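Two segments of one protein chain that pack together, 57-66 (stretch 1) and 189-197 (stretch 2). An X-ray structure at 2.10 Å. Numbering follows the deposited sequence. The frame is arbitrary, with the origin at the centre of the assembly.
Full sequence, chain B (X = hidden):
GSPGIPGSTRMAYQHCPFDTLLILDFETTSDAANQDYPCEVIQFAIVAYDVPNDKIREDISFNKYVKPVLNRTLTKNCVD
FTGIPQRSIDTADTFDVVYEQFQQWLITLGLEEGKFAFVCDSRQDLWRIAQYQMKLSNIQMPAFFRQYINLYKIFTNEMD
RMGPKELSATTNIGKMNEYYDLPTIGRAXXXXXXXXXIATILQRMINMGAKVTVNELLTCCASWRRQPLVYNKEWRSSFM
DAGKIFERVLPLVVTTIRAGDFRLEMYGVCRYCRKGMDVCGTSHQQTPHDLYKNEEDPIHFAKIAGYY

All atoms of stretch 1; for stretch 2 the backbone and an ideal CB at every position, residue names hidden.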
# COMPACT_ATOMS: atom_id res chain seq x y z
N ARG B 57 -9.34 13.44 -31.78
CA ARG B 57 -7.93 13.47 -32.16
C ARG B 57 -7.09 12.57 -31.27
O ARG B 57 -6.51 13.02 -30.28
CB ARG B 57 -7.41 14.91 -32.11
CG ARG B 57 -8.14 15.87 -33.04
CD ARG B 57 -7.93 15.51 -34.50
NE ARG B 57 -6.52 15.46 -34.85
CZ ARG B 57 -5.78 16.52 -35.20
NH1 ARG B 57 -6.32 17.73 -35.25
NH2 ARG B 57 -4.50 16.36 -35.49
N GLU B 58 -7.04 11.29 -31.62
CA GLU B 58 -6.26 10.32 -30.85
C GLU B 58 -4.77 10.61 -30.99
O GLU B 58 -3.97 10.21 -30.14
CB GLU B 58 -6.57 8.90 -31.31
CG GLU B 58 -8.03 8.51 -31.14
CD GLU B 58 -8.29 7.03 -31.35
OE1 GLU B 58 -9.47 6.64 -31.50
OE2 GLU B 58 -7.32 6.24 -31.36
N ASP B 59 -4.40 11.30 -32.06
CA ASP B 59 -3.01 11.71 -32.27
C ASP B 59 -2.62 12.84 -31.31
O ASP B 59 -1.44 13.03 -31.02
CB ASP B 59 -2.80 12.15 -33.72
CG ASP B 59 -3.77 13.24 -34.15
OD1 ASP B 59 -4.92 13.23 -33.66
OD2 ASP B 59 -3.39 14.09 -34.97
N ILE B 60 -3.62 13.57 -30.83
CA ILE B 60 -3.40 14.61 -29.83
C ILE B 60 -3.78 14.06 -28.46
O ILE B 60 -4.95 14.12 -28.07
CB ILE B 60 -4.21 15.88 -30.12
CG1 ILE B 60 -3.92 16.39 -31.54
CG2 ILE B 60 -3.89 16.96 -29.08
CD1 ILE B 60 -4.74 17.60 -31.95
N SER B 61 -2.80 13.53 -27.74
CA SER B 61 -3.05 12.90 -26.46
C SER B 61 -1.88 13.04 -25.50
O SER B 61 -0.73 13.19 -25.92
CB SER B 61 -3.39 11.42 -26.66
OG SER B 61 -2.39 10.78 -27.43
N PHE B 62 -2.20 12.99 -24.22
CA PHE B 62 -1.21 12.98 -23.14
C PHE B 62 -1.45 11.72 -22.32
O PHE B 62 -2.56 11.50 -21.84
CB PHE B 62 -1.34 14.23 -22.28
CG PHE B 62 -0.31 14.33 -21.19
CD1 PHE B 62 0.91 14.93 -21.44
CD2 PHE B 62 -0.57 13.84 -19.92
CE1 PHE B 62 1.86 15.03 -20.45
CE2 PHE B 62 0.38 13.94 -18.93
CZ PHE B 62 1.59 14.53 -19.19
N ASN B 63 -0.42 10.90 -22.16
CA ASN B 63 -0.58 9.62 -21.48
C ASN B 63 0.70 9.22 -20.75
O ASN B 63 1.64 8.70 -21.35
CB ASN B 63 -0.97 8.53 -22.48
CG ASN B 63 -1.37 7.23 -21.80
OD1 ASN B 63 -1.52 7.17 -20.58
ND2 ASN B 63 -1.55 6.18 -22.59
N LYS B 64 0.71 9.45 -19.44
CA LYS B 64 1.88 9.20 -18.61
C LYS B 64 1.52 8.39 -17.37
O LYS B 64 0.45 8.56 -16.79
CB LYS B 64 2.54 10.51 -18.19
CG LYS B 64 3.77 10.90 -19.01
CD LYS B 64 3.40 11.59 -20.30
CE LYS B 64 4.58 12.37 -20.86
NZ LYS B 64 5.75 11.49 -21.12
N TYR B 65 2.43 7.51 -16.97
CA TYR B 65 2.35 6.86 -15.68
C TYR B 65 2.92 7.81 -14.63
O TYR B 65 3.68 8.72 -14.97
CB TYR B 65 3.11 5.53 -15.68
CG TYR B 65 2.49 4.48 -16.57
CD1 TYR B 65 1.24 3.96 -16.28
CD2 TYR B 65 3.15 4.00 -17.69
CE1 TYR B 65 0.66 3.00 -17.08
CE2 TYR B 65 2.58 3.04 -18.50
CZ TYR B 65 1.33 2.54 -18.19
OH TYR B 65 0.75 1.58 -18.98
N VAL B 66 2.55 7.59 -13.38
CA VAL B 66 3.02 8.44 -12.28
C VAL B 66 3.45 7.57 -11.10
O VAL B 66 2.76 6.63 -10.73
CB VAL B 66 1.92 9.42 -11.81
CG1 VAL B 66 2.44 10.32 -10.69
CG2 VAL B 66 1.43 10.26 -12.97
N UNK B 189 -6.83 -1.33 -21.91
CA UNK B 189 -7.42 -1.70 -20.63
C UNK B 189 -6.88 -0.85 -19.48
O UNK B 189 -6.53 -1.37 -18.42
CB UNK B 189 -7.16 -3.18 -20.35
N UNK B 190 -6.82 0.46 -19.70
CA UNK B 190 -6.33 1.39 -18.69
C UNK B 190 -7.02 2.76 -18.82
O UNK B 190 -8.13 2.85 -19.35
CB UNK B 190 -4.81 1.55 -18.81
N UNK B 191 -6.36 3.80 -18.34
CA UNK B 191 -6.92 5.15 -18.33
C UNK B 191 -7.29 5.64 -19.73
O UNK B 191 -8.32 6.29 -19.91
CB UNK B 191 -5.92 6.12 -17.69
N UNK B 192 -6.45 5.33 -20.71
CA UNK B 192 -6.66 5.83 -22.06
C UNK B 192 -7.92 5.23 -22.68
O UNK B 192 -8.58 5.87 -23.50
CB UNK B 192 -5.44 5.52 -22.93
N UNK B 193 -8.26 4.01 -22.27
CA UNK B 193 -9.48 3.37 -22.74
C UNK B 193 -10.70 4.14 -22.25
O UNK B 193 -11.67 4.32 -22.99
CB UNK B 193 -9.54 1.91 -22.27
N UNK B 194 -10.65 4.58 -21.00
CA UNK B 194 -11.72 5.41 -20.44
C UNK B 194 -11.85 6.70 -21.24
O UNK B 194 -12.96 7.12 -21.57
CB UNK B 194 -11.45 5.72 -18.97
N UNK B 195 -10.71 7.31 -21.54
CA UNK B 195 -10.69 8.54 -22.32
C UNK B 195 -11.36 8.34 -23.68
O UNK B 195 -12.17 9.17 -24.10
CB UNK B 195 -9.25 9.03 -22.51
N UNK B 196 -11.02 7.25 -24.35
CA UNK B 196 -11.57 6.96 -25.67
C UNK B 196 -13.07 6.70 -25.59
O UNK B 196 -13.82 7.15 -26.46
CB UNK B 196 -10.86 5.76 -26.29
N UNK B 197 -13.51 5.97 -24.57
CA UNK B 197 -14.93 5.69 -24.38
C UNK B 197 -15.72 6.97 -24.12
O UNK B 197 -16.77 7.19 -24.70
CB UNK B 197 -15.13 4.71 -23.22

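Stretch 1 turns a corner through E58 to I60 and then runs on as a strand, nearly antiparallel to the helix that begins at position 191 of stretch 2.

Position 189 has phi/psi of 54°/46°, a left-handed conformation in which glycine or asparagine is common, and nothing of stretch 1 lies near its ideal CB. The residue is H189, poorly ordered and without contact to the strand.

Position 190 immediately precedes the helix, where a free backbone amide invites aspartate, asparagine, serine or threonine. Its CB also points toward stretch 1, where N63 and Y65 offer polar groups that a polar side chain might meet directly or through water. D190 answers both demands. With chi1 at 60° (p), it accepts a weak capping bond from the backbone N of position 192 to D190 OD1, 3.1 Å. D190 OD2 accepts from a water at 2.5 Å, and that water accepts from N63 ND2 at 3.0 Å. A second water lies 2.7 Å from Y65 OH and donates a weak bond to D190 OD2 at 3.3 Å, bridging the 4.1 Å from D190 OD2 to Y65 OH.

Position 191 points toward the strand, but its ideal CB is 5.4 Å from N63 OD1; a small residue would do, and others cannot be excluded on this evidence. A191 makes no contact with the strand and adds little to the interface.

Position 192 is the centre of the contact. Its ideal CB is 4.0 Å from N63 ND2, and the strand presents the CB atoms of S61 and N63. A polar side chain could address the amide, while a long, flexible apolar one could reach across to the strand. M192 does the latter with its terminal methyl: chi1 is t, then chi2 and chi3 are both p, and the bent chain brings M192 CE to 3.7 Å from N63 CB, 4.0 Å from F62 O and 4.3 Å from S61 CB.

Positions 193, 194 and 195 have no stretch 1 atom near their ideal CBs, so most residues compatible with a helix would serve. D193 OD2 accepts from H189 N at 2.5 Å; D194 and C195 make no contact with the strand.

Position 196 points sideways, its ideal CB 5.5 Å from E58 OE1. A basic or amide side chain could seek the carboxylate, and a branched aliphatic one could pack against the E58 side chain. L196, m then t, extends CD2 to 3.7 Å from E58 CD and 3.9 Å from E58 CG, without a polar bond.

Position 197 is out of reach, and stretch 1 does not choose among helix-compatible residues. N197 turns back to its own helix, N197 ND2 giving a weak bond to D193 O at 2.8 Å.

Stretch 2 189-197: HDAMDDCLN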
# COMPACT_ATOMS: atom_id res chain seq x y z
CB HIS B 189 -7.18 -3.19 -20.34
CG HIS B 189 -7.86 -4.11 -21.31
ND1 HIS B 189 -9.24 -4.20 -21.40
CD2 HIS B 189 -7.36 -4.99 -22.21
CE1 HIS B 189 -9.55 -5.09 -22.33
NE2 HIS B 189 -8.44 -5.58 -22.83
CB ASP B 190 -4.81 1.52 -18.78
CG ASP B 190 -4.34 2.05 -20.13
OD1 ASP B 190 -5.17 2.51 -20.93
OD2 ASP B 190 -3.11 2.00 -20.38
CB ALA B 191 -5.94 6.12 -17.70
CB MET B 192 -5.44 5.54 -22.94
CG MET B 192 -5.53 6.08 -24.36
SD MET B 192 -5.91 7.85 -24.45
CE MET B 192 -4.47 8.56 -23.66
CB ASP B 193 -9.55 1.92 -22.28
CG ASP B 193 -8.64 1.01 -23.08
OD1 ASP B 193 -7.75 1.52 -23.78
OD2 ASP B 193 -8.81 -0.23 -22.99
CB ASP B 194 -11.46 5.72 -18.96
CG ASP B 194 -11.55 4.49 -18.08
OD1 ASP B 194 -11.58 3.36 -18.62
OD2 ASP B 194 -11.60 4.64 -16.84
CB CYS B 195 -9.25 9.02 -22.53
SG CYS B 195 -8.50 9.77 -21.07
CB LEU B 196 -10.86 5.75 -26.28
CG LEU B 196 -9.38 5.96 -26.64
CD1 LEU B 196 -8.74 4.64 -27.06
CD2 LEU B 196 -9.22 7.01 -27.74
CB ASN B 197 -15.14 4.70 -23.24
CG ASN B 197 -14.95 3.26 -23.68
OD1 ASN B 197 -15.75 2.73 -24.44
ND2 ASN B 197 -13.89 2.63 -23.18
O HOH W 1 -2.30 3.25 -22.40
O HOH W 2 -1.42 0.17 -18.21
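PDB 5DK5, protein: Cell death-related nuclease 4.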